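PDB 1UF3: hypothetical protein TT1561 from Thermus thermophilus, which is of unknown function but binds calcium and, as a member of the calcineurin-like metallophosphoesterase superfamily, probably acts as a phosphoesterase. Local coordinates for residues Y68-Y80 / G115-L129. Residues are numbered along the deposited sequence; the frame is centred on the assembly and turned at random.
Sequences YVPGPQDAPIWEY and GEIADEGEPEEHEAL. With CA (calcium ion), chain I.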
ATOM      1  N   TYR A  68       2.261   2.941 -26.845  1.00 19.17           N
ATOM      2  CA  TYR A  68       2.403   2.108 -28.022  1.00 18.73           C
ATOM      3  C   TYR A  68       2.463   2.930 -29.292  1.00 19.73           C
ATOM      4  O   TYR A  68       2.082   4.116 -29.304  1.00 20.77           O
ATOM      5  CB  TYR A  68       1.249   1.066 -28.093  1.00 17.73           C
ATOM      6  CG  TYR A  68      -0.111   1.564 -27.610  1.00 19.86           C
ATOM      7  CD1 TYR A  68      -0.592   1.234 -26.333  1.00 20.62           C
ATOM      8  CD2 TYR A  68      -0.889   2.411 -28.403  1.00 19.25           C
ATOM      9  CE1 TYR A  68      -1.836   1.757 -25.852  1.00 20.35           C
ATOM     10  CE2 TYR A  68      -2.121   2.939 -27.935  1.00 20.33           C
ATOM     11  CZ  TYR A  68      -2.575   2.612 -26.663  1.00 18.99           C
ATOM     12  OH  TYR A  68      -3.722   3.215 -26.187  1.00 21.25           O
ATOM     13  N   VAL A  69       3.019   2.327 -30.345  1.00 19.43           N
ATOM     14  CA  VAL A  69       3.075   2.963 -31.654  1.00 19.18           C
ATOM     15  C   VAL A  69       2.647   1.868 -32.646  1.00 19.52           C
ATOM     16  O   VAL A  69       2.802   0.666 -32.388  1.00 18.77           O
ATOM     17  CB  VAL A  69       4.476   3.508 -32.015  1.00 20.71           C
ATOM     18  CG1 VAL A  69       4.916   4.527 -30.978  1.00 23.89           C
ATOM     19  CG2 VAL A  69       5.474   2.379 -32.131  1.00 17.72           C
ATOM     20  N   PRO A  70       2.074   2.271 -33.777  1.00 19.57           N
ATOM     21  CA  PRO A  70       1.629   1.287 -34.766  1.00 20.79           C
ATOM     22  C   PRO A  70       2.780   0.801 -35.654  1.00 22.33           C
ATOM     23  O   PRO A  70       3.861   1.414 -35.688  1.00 22.58           O
ATOM     24  CB  PRO A  70       0.581   2.065 -35.544  1.00 16.05           C
ATOM     25  CG  PRO A  70       1.214   3.449 -35.613  1.00 17.46           C
ATOM     26  CD  PRO A  70       1.790   3.655 -34.223  1.00 16.25           C
ATOM     27  N   GLY A  71       2.544  -0.304 -36.360  1.00 24.03           N
ATOM     28  CA  GLY A  71       3.554  -0.843 -37.262  1.00 24.19           C
ATOM     29  C   GLY A  71       3.215  -0.540 -38.713  1.00 25.79           C
ATOM     30  O   GLY A  71       2.199   0.108 -38.997  1.00 26.99           O
ATOM     31  N   PRO A  72       4.048  -0.992 -39.666  1.00 24.96           N
ATOM     32  CA  PRO A  72       3.778  -0.730 -41.085  1.00 24.72           C
ATOM     33  C   PRO A  72       2.436  -1.297 -41.585  1.00 22.77           C
ATOM     34  O   PRO A  72       1.866  -0.783 -42.524  1.00 23.32           O
ATOM     35  CB  PRO A  72       4.985  -1.367 -41.798  1.00 25.57           C
ATOM     36  CG  PRO A  72       6.079  -1.329 -40.714  1.00 23.93           C
ATOM     37  CD  PRO A  72       5.320  -1.714 -39.486  1.00 23.21           C
ATOM     38  N   GLN A  73       1.932  -2.340 -40.946  1.00 24.98           N
ATOM     39  CA  GLN A  73       0.664  -2.938 -41.357  1.00 27.67           C
ATOM     40  C   GLN A  73      -0.634  -2.423 -40.666  1.00 28.74           C
ATOM     41  O   GLN A  73      -1.740  -2.848 -41.018  1.00 25.90           O
ATOM     42  CB  GLN A  73       0.759  -4.456 -41.196  1.00 28.71           C
ATOM     43  CG  GLN A  73       1.656  -5.131 -42.233  1.00 31.11           C
ATOM     44  CD  GLN A  73       1.623  -6.645 -42.111  1.00 32.00           C
ATOM     45  OE1 GLN A  73       0.548  -7.238 -42.064  1.00 33.06           O
ATOM     46  NE2 GLN A  73       2.797  -7.274 -42.050  1.00 32.43           N
ATOM     47  N   ASP A  74      -0.499  -1.513 -39.703  1.00 28.56           N
ATOM     48  CA  ASP A  74      -1.656  -0.974 -38.981  1.00 28.51           C
ATOM     49  C   ASP A  74      -2.345   0.126 -39.790  1.00 28.80           C
ATOM     50  O   ASP A  74      -2.515   1.257 -39.314  1.00 28.51           O
ATOM     51  CB  ASP A  74      -1.210  -0.431 -37.608  1.00 25.96           C
ATOM     52  CG  ASP A  74      -0.876  -1.531 -36.632  1.00 26.39           C
ATOM     53  OD1 ASP A  74      -1.760  -2.375 -36.342  1.00 27.09           O
ATOM     54  OD2 ASP A  74       0.275  -1.566 -36.141  1.00 26.89           O
ATOM     55  N   ALA A  75      -2.759  -0.212 -41.011  1.00 28.62           N
ATOM     56  CA  ALA A  75      -3.401   0.753 -41.897  1.00 26.76           C
ATOM     57  C   ALA A  75      -4.823   0.353 -42.343  1.00 26.65           C
ATOM     58  O   ALA A  75      -5.196  -0.829 -42.326  1.00 27.06           O
ATOM     59  CB  ALA A  75      -2.495   0.989 -43.122  1.00 26.34           C
ATOM     60  N   PRO A  76      -5.655   1.347 -42.690  1.00 24.75           N
ATOM     61  CA  PRO A  76      -5.349   2.781 -42.684  1.00 25.51           C
ATOM     62  C   PRO A  76      -5.125   3.311 -41.253  1.00 24.92           C
ATOM     63  O   PRO A  76      -5.634   2.758 -40.274  1.00 23.35           O
ATOM     64  CB  PRO A  76      -6.571   3.397 -43.367  1.00 23.26           C
ATOM     65  CG  PRO A  76      -7.673   2.475 -42.934  1.00 25.74           C
ATOM     66  CD  PRO A  76      -7.043   1.111 -43.116  1.00 25.53           C
ATOM     67  N   ILE A  77      -4.351   4.381 -41.162  1.00 25.18           N
ATOM     68  CA  ILE A  77      -3.987   4.999 -39.891  1.00 25.85           C
ATOM     69  C   ILE A  77      -5.184   5.362 -39.006  1.00 25.54           C
ATOM     70  O   ILE A  77      -5.150   5.191 -37.792  1.00 26.97           O
ATOM     71  CB  ILE A  77      -3.123   6.281 -40.162  1.00 24.27           C
ATOM     72  CG1 ILE A  77      -2.661   6.933 -38.850  1.00 24.45           C
ATOM     73  CG2 ILE A  77      -3.933   7.280 -40.956  1.00 25.19           C
ATOM     74  CD1 ILE A  77      -1.671   6.124 -38.058  1.00 22.39           C
ATOM     75  N   TRP A  78      -6.254   5.838 -39.627  1.00 27.00           N
ATOM     76  CA  TRP A  78      -7.430   6.273 -38.890  1.00 24.45           C
ATOM     77  C   TRP A  78      -8.187   5.222 -38.108  1.00 24.97           C
ATOM     78  O   TRP A  78      -8.891   5.570 -37.148  1.00 24.13           O
ATOM     79  CB  TRP A  78      -8.373   7.027 -39.838  1.00 24.14           C
ATOM     80  CG  TRP A  78      -7.671   8.139 -40.601  1.00 23.32           C
ATOM     81  CD1 TRP A  78      -7.517   8.223 -41.951  1.00 21.86           C
ATOM     82  CD2 TRP A  78      -7.068   9.335 -40.055  1.00 22.04           C
ATOM     83  NE1 TRP A  78      -6.862   9.384 -42.284  1.00 23.89           N
ATOM     84  CE2 TRP A  78      -6.576  10.085 -41.143  1.00 20.38           C
ATOM     85  CE3 TRP A  78      -6.907   9.839 -38.756  1.00 22.00           C
ATOM     86  CZ2 TRP A  78      -5.925  11.319 -40.983  1.00 21.56           C
ATOM     87  CZ3 TRP A  78      -6.256  11.079 -38.590  1.00 19.80           C
ATOM     88  CH2 TRP A  78      -5.776  11.799 -39.701  1.00 19.61           C
ATOM     89  N   GLU A  79      -8.060   3.948 -38.484  1.00 22.77           N
ATOM     90  CA  GLU A  79      -8.748   2.895 -37.738  1.00 24.35           C
ATOM     91  C   GLU A  79      -8.025   2.655 -36.414  1.00 23.87           C
ATOM     92  O   GLU A  79      -8.650   2.598 -35.338  1.00 23.48           O
ATOM     93  CB  GLU A  79      -8.817   1.586 -38.541  1.00 25.97           C
ATOM     94  CG  GLU A  79      -9.601   1.732 -39.842  1.00 31.18           C
ATOM     95  CD  GLU A  79     -10.137   0.406 -40.398  1.00 33.30           C
ATOM     96  OE1 GLU A  79     -10.978   0.485 -41.310  1.00 37.19           O
ATOM     97  OE2 GLU A  79      -9.736  -0.693 -39.940  1.00 34.20           O
ATOM     98  N   TYR A  80      -6.709   2.484 -36.500  1.00 23.43           N
ATOM     99  CA  TYR A  80      -5.881   2.313 -35.301  1.00 23.70           C
ATOM    100  C   TYR A  80      -6.129   3.555 -34.422  1.00 21.99           C
ATOM    101  O   TYR A  80      -6.453   3.433 -33.246  1.00 24.53           O
ATOM    102  CB  TYR A  80      -4.387   2.244 -35.690  1.00 23.88           C
ATOM    103  CG  TYR A  80      -3.374   2.666 -34.602  1.00 22.91           C
ATOM    104  CD1 TYR A  80      -2.973   1.772 -33.605  1.00 23.73           C
ATOM    105  CD2 TYR A  80      -2.817   3.947 -34.593  1.00 21.50           C
ATOM    106  CE1 TYR A  80      -2.036   2.139 -32.625  1.00 24.09           C
ATOM    107  CE2 TYR A  80      -1.870   4.328 -33.612  1.00 23.14           C
ATOM    108  CZ  TYR A  80      -1.484   3.418 -32.638  1.00 23.94           C
ATOM    109  OH  TYR A  80      -0.522   3.751 -31.690  1.00 26.34           O
ATOM    110  N   GLY A 115       5.108   2.949 -37.707  1.00 22.00           N
ATOM    111  CA  GLY A 115       5.103   2.752 -39.147  1.00 22.49           C
ATOM    112  C   GLY A 115       6.520   2.498 -39.625  1.00 24.06           C
ATOM    113  O   GLY A 115       7.446   2.374 -38.822  1.00 23.38           O
ATOM    114  N   GLU A 116       6.710   2.422 -40.931  1.00 25.45           N
ATOM    115  CA  GLU A 116       8.050   2.214 -41.463  1.00 24.45           C
ATOM    116  C   GLU A 116       8.714   3.553 -41.676  1.00 21.99           C
ATOM    117  O   GLU A 116       8.185   4.376 -42.401  1.00 23.20           O
ATOM    118  CB  GLU A 116       7.988   1.514 -42.820  1.00 26.87           C
ATOM    119  CG  GLU A 116       9.358   1.290 -43.453  1.00 29.46           C
ATOM    120  CD  GLU A 116       9.259   0.897 -44.924  1.00 32.43           C
ATOM    121  OE1 GLU A 116       8.211   0.354 -45.331  1.00 30.15           O
ATOM    122  OE2 GLU A 116      10.237   1.135 -45.667  1.00 36.29           O
ATOM    123  N   ILE A 117       9.852   3.806 -41.044  1.00 21.53           N
ATOM    124  CA  ILE A 117      10.513   5.065 -41.329  1.00 23.37           C
ATOM    125  C   ILE A 117      11.483   4.761 -42.483  1.00 25.38           C
ATOM    126  O   ILE A 117      12.532   4.152 -42.277  1.00 25.03           O
ATOM    127  CB  ILE A 117      11.315   5.630 -40.130  1.00 22.01           C
ATOM    128  CG1 ILE A 117      10.377   5.994 -38.968  1.00 24.02           C
ATOM    129  CG2 ILE A 117      12.031   6.906 -40.571  1.00 23.90           C
ATOM    130  CD1 ILE A 117      11.103   6.266 -37.617  1.00 19.90           C
ATOM    131  N   ALA A 118      11.107   5.167 -43.693  1.00 28.05           N
ATOM    132  CA  ALA A 118      11.916   4.952 -44.891  1.00 30.78           C
ATOM    133  C   ALA A 118      12.905   6.099 -45.042  1.00 33.09           C
ATOM    134  O   ALA A 118      12.654   7.208 -44.549  1.00 33.22           O
ATOM    135  CB  ALA A 118      11.011   4.873 -46.120  1.00 31.80           C
ATOM    136  N   ASP A 119      14.024   5.848 -45.722  1.00 32.76           N
ATOM    137  CA  ASP A 119      15.020   6.898 -45.891  1.00 36.06           C
ATOM    138  C   ASP A 119      14.398   8.075 -46.622  1.00 36.44           C
ATOM    139  O   ASP A 119      14.585   9.235 -46.239  1.00 37.15           O
ATOM    140  CB  ASP A 119      16.246   6.392 -46.674  1.00 36.46           C
ATOM    141  CG  ASP A 119      16.883   5.154 -46.042  1.00 38.94           C
ATOM    142  OD1 ASP A 119      16.692   4.937 -44.822  1.00 38.99           O
ATOM    143  OD2 ASP A 119      17.579   4.397 -46.763  1.00 38.37           O
ATOM    144  N   GLU A 120      13.637   7.759 -47.664  1.00 36.40           N
ATOM    145  CA  GLU A 120      12.998   8.776 -48.483  1.00 37.76           C
ATOM    146  C   GLU A 120      11.636   8.310 -48.956  1.00 35.60           C
ATOM    147  O   GLU A 120      11.040   7.409 -48.384  1.00 36.90           O
ATOM    148  CB  GLU A 120      13.864   9.069 -49.714  1.00 39.88           C
ATOM    149  CG  GLU A 120      14.846  10.203 -49.559  1.00 43.82           C
ATOM    150  CD  GLU A 120      15.691  10.413 -50.816  1.00 47.22           C
ATOM    151  OE1 GLU A 120      16.576   9.566 -51.100  1.00 45.92           O
ATOM    152  OE2 GLU A 120      15.455  11.427 -51.519  1.00 49.12           O
ATOM    153  N   GLY A 121      11.163   8.932 -50.025  1.00 35.08           N
ATOM    154  CA  GLY A 121       9.889   8.560 -50.596  1.00 34.86           C
ATOM    155  C   GLY A 121       8.716   9.420 -50.169  1.00 34.97           C
ATOM    156  O   GLY A 121       8.866  10.483 -49.552  1.00 33.27           O
ATOM    157  N   GLU A 122       7.532   8.940 -50.520  1.00 34.60           N
ATOM    158  CA  GLU A 122       6.291   9.623 -50.196  1.00 33.87           C
ATOM    159  C   GLU A 122       5.616   8.992 -48.997  1.00 31.32           C
ATOM    160  O   GLU A 122       5.632   7.771 -48.823  1.00 30.48           O
ATOM    161  CB  GLU A 122       5.322   9.578 -51.382  1.00 35.50           C
ATOM    162  CG  GLU A 122       5.670  10.555 -52.458  1.00 38.94           C
ATOM    163  CD  GLU A 122       5.574  11.967 -51.958  1.00 39.33           C
ATOM    164  OE1 GLU A 122       6.452  12.786 -52.304  1.00 40.04           O
ATOM    165  OE2 GLU A 122       4.610  12.252 -51.218  1.00 41.06           O
ATOM    166  N   PRO A 123       5.039   9.826 -48.132  1.00 30.73           N
ATOM    167  CA  PRO A 123       4.352   9.297 -46.956  1.00 29.45           C
ATOM    168  C   PRO A 123       3.136   8.509 -47.445  1.00 28.91           C
ATOM    169  O   PRO A 123       2.577   8.824 -48.495  1.00 29.69           O
ATOM    170  CB  PRO A 123       3.935  10.559 -46.200  1.00 29.96           C
ATOM    171  CG  PRO A 123       4.990  11.559 -46.577  1.00 30.00           C
ATOM    172  CD  PRO A 123       5.178  11.294 -48.062  1.00 30.05           C
ATOM    173  N   GLU A 124       2.742   7.494 -46.686  1.00 28.38           N
ATOM    174  CA  GLU A 124       1.577   6.667 -46.996  1.00 27.95           C
ATOM    175  C   GLU A 124       0.921   6.262 -45.672  1.00 28.21           C
ATOM    176  O   GLU A 124       1.614   5.860 -44.720  1.00 27.96           O
ATOM    177  CB  GLU A 124       2.018   5.410 -47.753  1.00 28.49           C
ATOM    178  CG  GLU A 124       0.940   4.358 -47.992  1.00 28.72           C
ATOM    179  CD  GLU A 124      -0.164   4.852 -48.903  1.00 27.60           C
ATOM    180  OE1 GLU A 124       0.127   5.662 -49.797  1.00 28.20           O
ATOM    181  OE2 GLU A 124      -1.321   4.425 -48.724  1.00 31.56           O
ATOM    182  N   GLU A 125      -0.405   6.360 -45.599  1.00 26.73           N
ATOM    183  CA  GLU A 125      -1.122   5.970 -44.380  1.00 27.41           C
ATOM    184  C   GLU A 125      -2.368   5.108 -44.641  1.00 28.68           C
ATOM    185  O   GLU A 125      -3.092   4.748 -43.703  1.00 27.81           O
ATOM    186  CB  GLU A 125      -1.522   7.216 -43.568  1.00 26.86           C
ATOM    187  CG  GLU A 125      -0.330   8.058 -43.104  1.00 24.96           C
ATOM    188  CD  GLU A 125      -0.729   9.083 -42.058  1.00 27.64           C
ATOM    189  OE1 GLU A 125      -1.535   9.987 -42.386  1.00 24.43           O
ATOM    190  OE2 GLU A 125      -0.231   8.973 -40.909  1.00 24.99           O
ATOM    191  N   HIS A 126      -2.611   4.763 -45.904  1.00 28.35           N
ATOM    192  CA  HIS A 126      -3.780   3.953 -46.221  1.00 29.41           C
ATOM    193  C   HIS A 126      -3.487   2.498 -46.596  1.00 30.06           C
ATOM    194  O   HIS A 126      -4.095   1.586 -46.031  1.00 28.54           O
ATOM    195  CB  HIS A 126      -4.604   4.653 -47.301  1.00 29.63           C
ATOM    196  CG  HIS A 126      -5.150   5.974 -46.861  1.00 30.57           C
ATOM    197  ND1 HIS A 126      -4.376   7.114 -46.799  1.00 29.86           N
ATOM    198  CD2 HIS A 126      -6.366   6.316 -46.374  1.00 31.05           C
ATOM    199  CE1 HIS A 126      -5.092   8.101 -46.291  1.00 30.40           C
ATOM    200  NE2 HIS A 126      -6.303   7.644 -46.024  1.00 30.12           N
ATOM    201  N   GLU A 127      -2.567   2.278 -47.535  1.00 29.79           N
ATOM    202  CA  GLU A 127      -2.202   0.914 -47.930  1.00 32.46           C
ATOM    203  C   GLU A 127      -1.193   0.370 -46.908  1.00 30.91           C
ATOM    204  O   GLU A 127      -1.029  -0.841 -46.742  1.00 29.11           O
ATOM    205  CB  GLU A 127      -1.568   0.922 -49.328  1.00 36.02           C
ATOM    206  CG  GLU A 127      -2.395   1.633 -50.390  1.00 41.05           C
ATOM    207  CD  GLU A 127      -1.582   1.950 -51.635  1.00 46.99           C
ATOM    208  OE1 GLU A 127      -0.455   2.480 -51.488  1.00 49.72           O
ATOM    209  OE2 GLU A 127      -2.063   1.687 -52.763  1.00 49.17           O
ATOM    210  N   ALA A 128      -0.511   1.283 -46.231  1.00 28.47           N
ATOM    211  CA  ALA A 128       0.480   0.920 -45.220  1.00 28.23           C
ATOM    212  C   ALA A 128       0.817   2.193 -44.441  1.00 27.76           C
ATOM    213  O   ALA A 128       0.281   3.263 -44.735  1.00 27.69           O
ATOM    214  CB  ALA A 128       1.767   0.377 -45.907  1.00 25.91           C
ATOM    215  N   LEU A 129       1.689   2.082 -43.440  1.00 27.44           N
ATOM    216  CA  LEU A 129       2.119   3.285 -42.724  1.00 24.95           C
ATOM    217  C   LEU A 129       3.580   3.418 -43.074  1.00 22.67           C
ATOM    218  O   LEU A 129       4.387   2.593 -42.672  1.00 24.32           O
ATOM    219  CB  LEU A 129       1.976   3.149 -41.205  1.00 22.93           C
ATOM    220  CG  LEU A 129       0.581   2.850 -40.640  1.00 24.39           C
ATOM    221  CD1 LEU A 129       0.577   3.069 -39.114  1.00 22.71           C
ATOM    222  CD2 LEU A 129      -0.446   3.742 -41.309  1.00 22.97           C
TER
HETATM  223 CA    CA I 901      -6.469  -2.645 -41.574  1.00 29.86          CA
HETATM  224  O   HOH W   1      -4.834  -3.353 -39.844  1.00 22.15           O
HETATM  225  O   HOH W   2      -7.116  -0.989 -39.761  1.00 26.08           O
HETATM  226  O   HOH W   3      -8.716  -1.899 -42.296  1.00 24.32           O
HETATM  227  O   HOH W   4      -7.485  -2.956 -44.167  1.00 31.71           O
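Gly115 N gives its hydrogen to Pro70 O (2.8 Å), approaching from above the carbonyl plane, one of three backbone hydrogen bonds joining the two sheets of a calcineurin-like metallophosphoesterase fold: the loop between strand 66-69 of one sheet and helix 77-90 lies against the break in strand 108-118 of the other, at Gly115, and against the loop that follows this strand. The positive phi of Gly115 favours glycine, and its backbone, with that of Glu116, lies beside the ring of Pro72. After the excursion through 119-124 the chain returns at Glu125, whose O takes the hydrogen of Ile77 N (2.9 Å) almost head-on, with the C=O...N angle at 165°. The Glu125 side chain slants across Ile77, Glu125 CB against Ile77 CG2 at 3.6 Å, while its OE2 is hydrogen-bonded to Tyr131 OH. His126 places NE2 at the edge of the Trp78 ring, and its carbonyl O meets Ala75 CB at 3.4 Å; Ala75 O binds a calcium ion (2.3 Å) also held by Lys45 O and Ala47 O. At Leu129, N donates to Pro72 O (3.0 Å). CG stands opposite the carbonyl carbon (chi1 -59°), which sends the branches into the loop. Cutting Leu129 back to an alanine is likely to open a gap between Pro70, Ala75 and Ile77. CD2 of Leu129 lies 3.9 Å from Ile77 CB, and its CD1 packs on Pro70 CG at 3.6 Å.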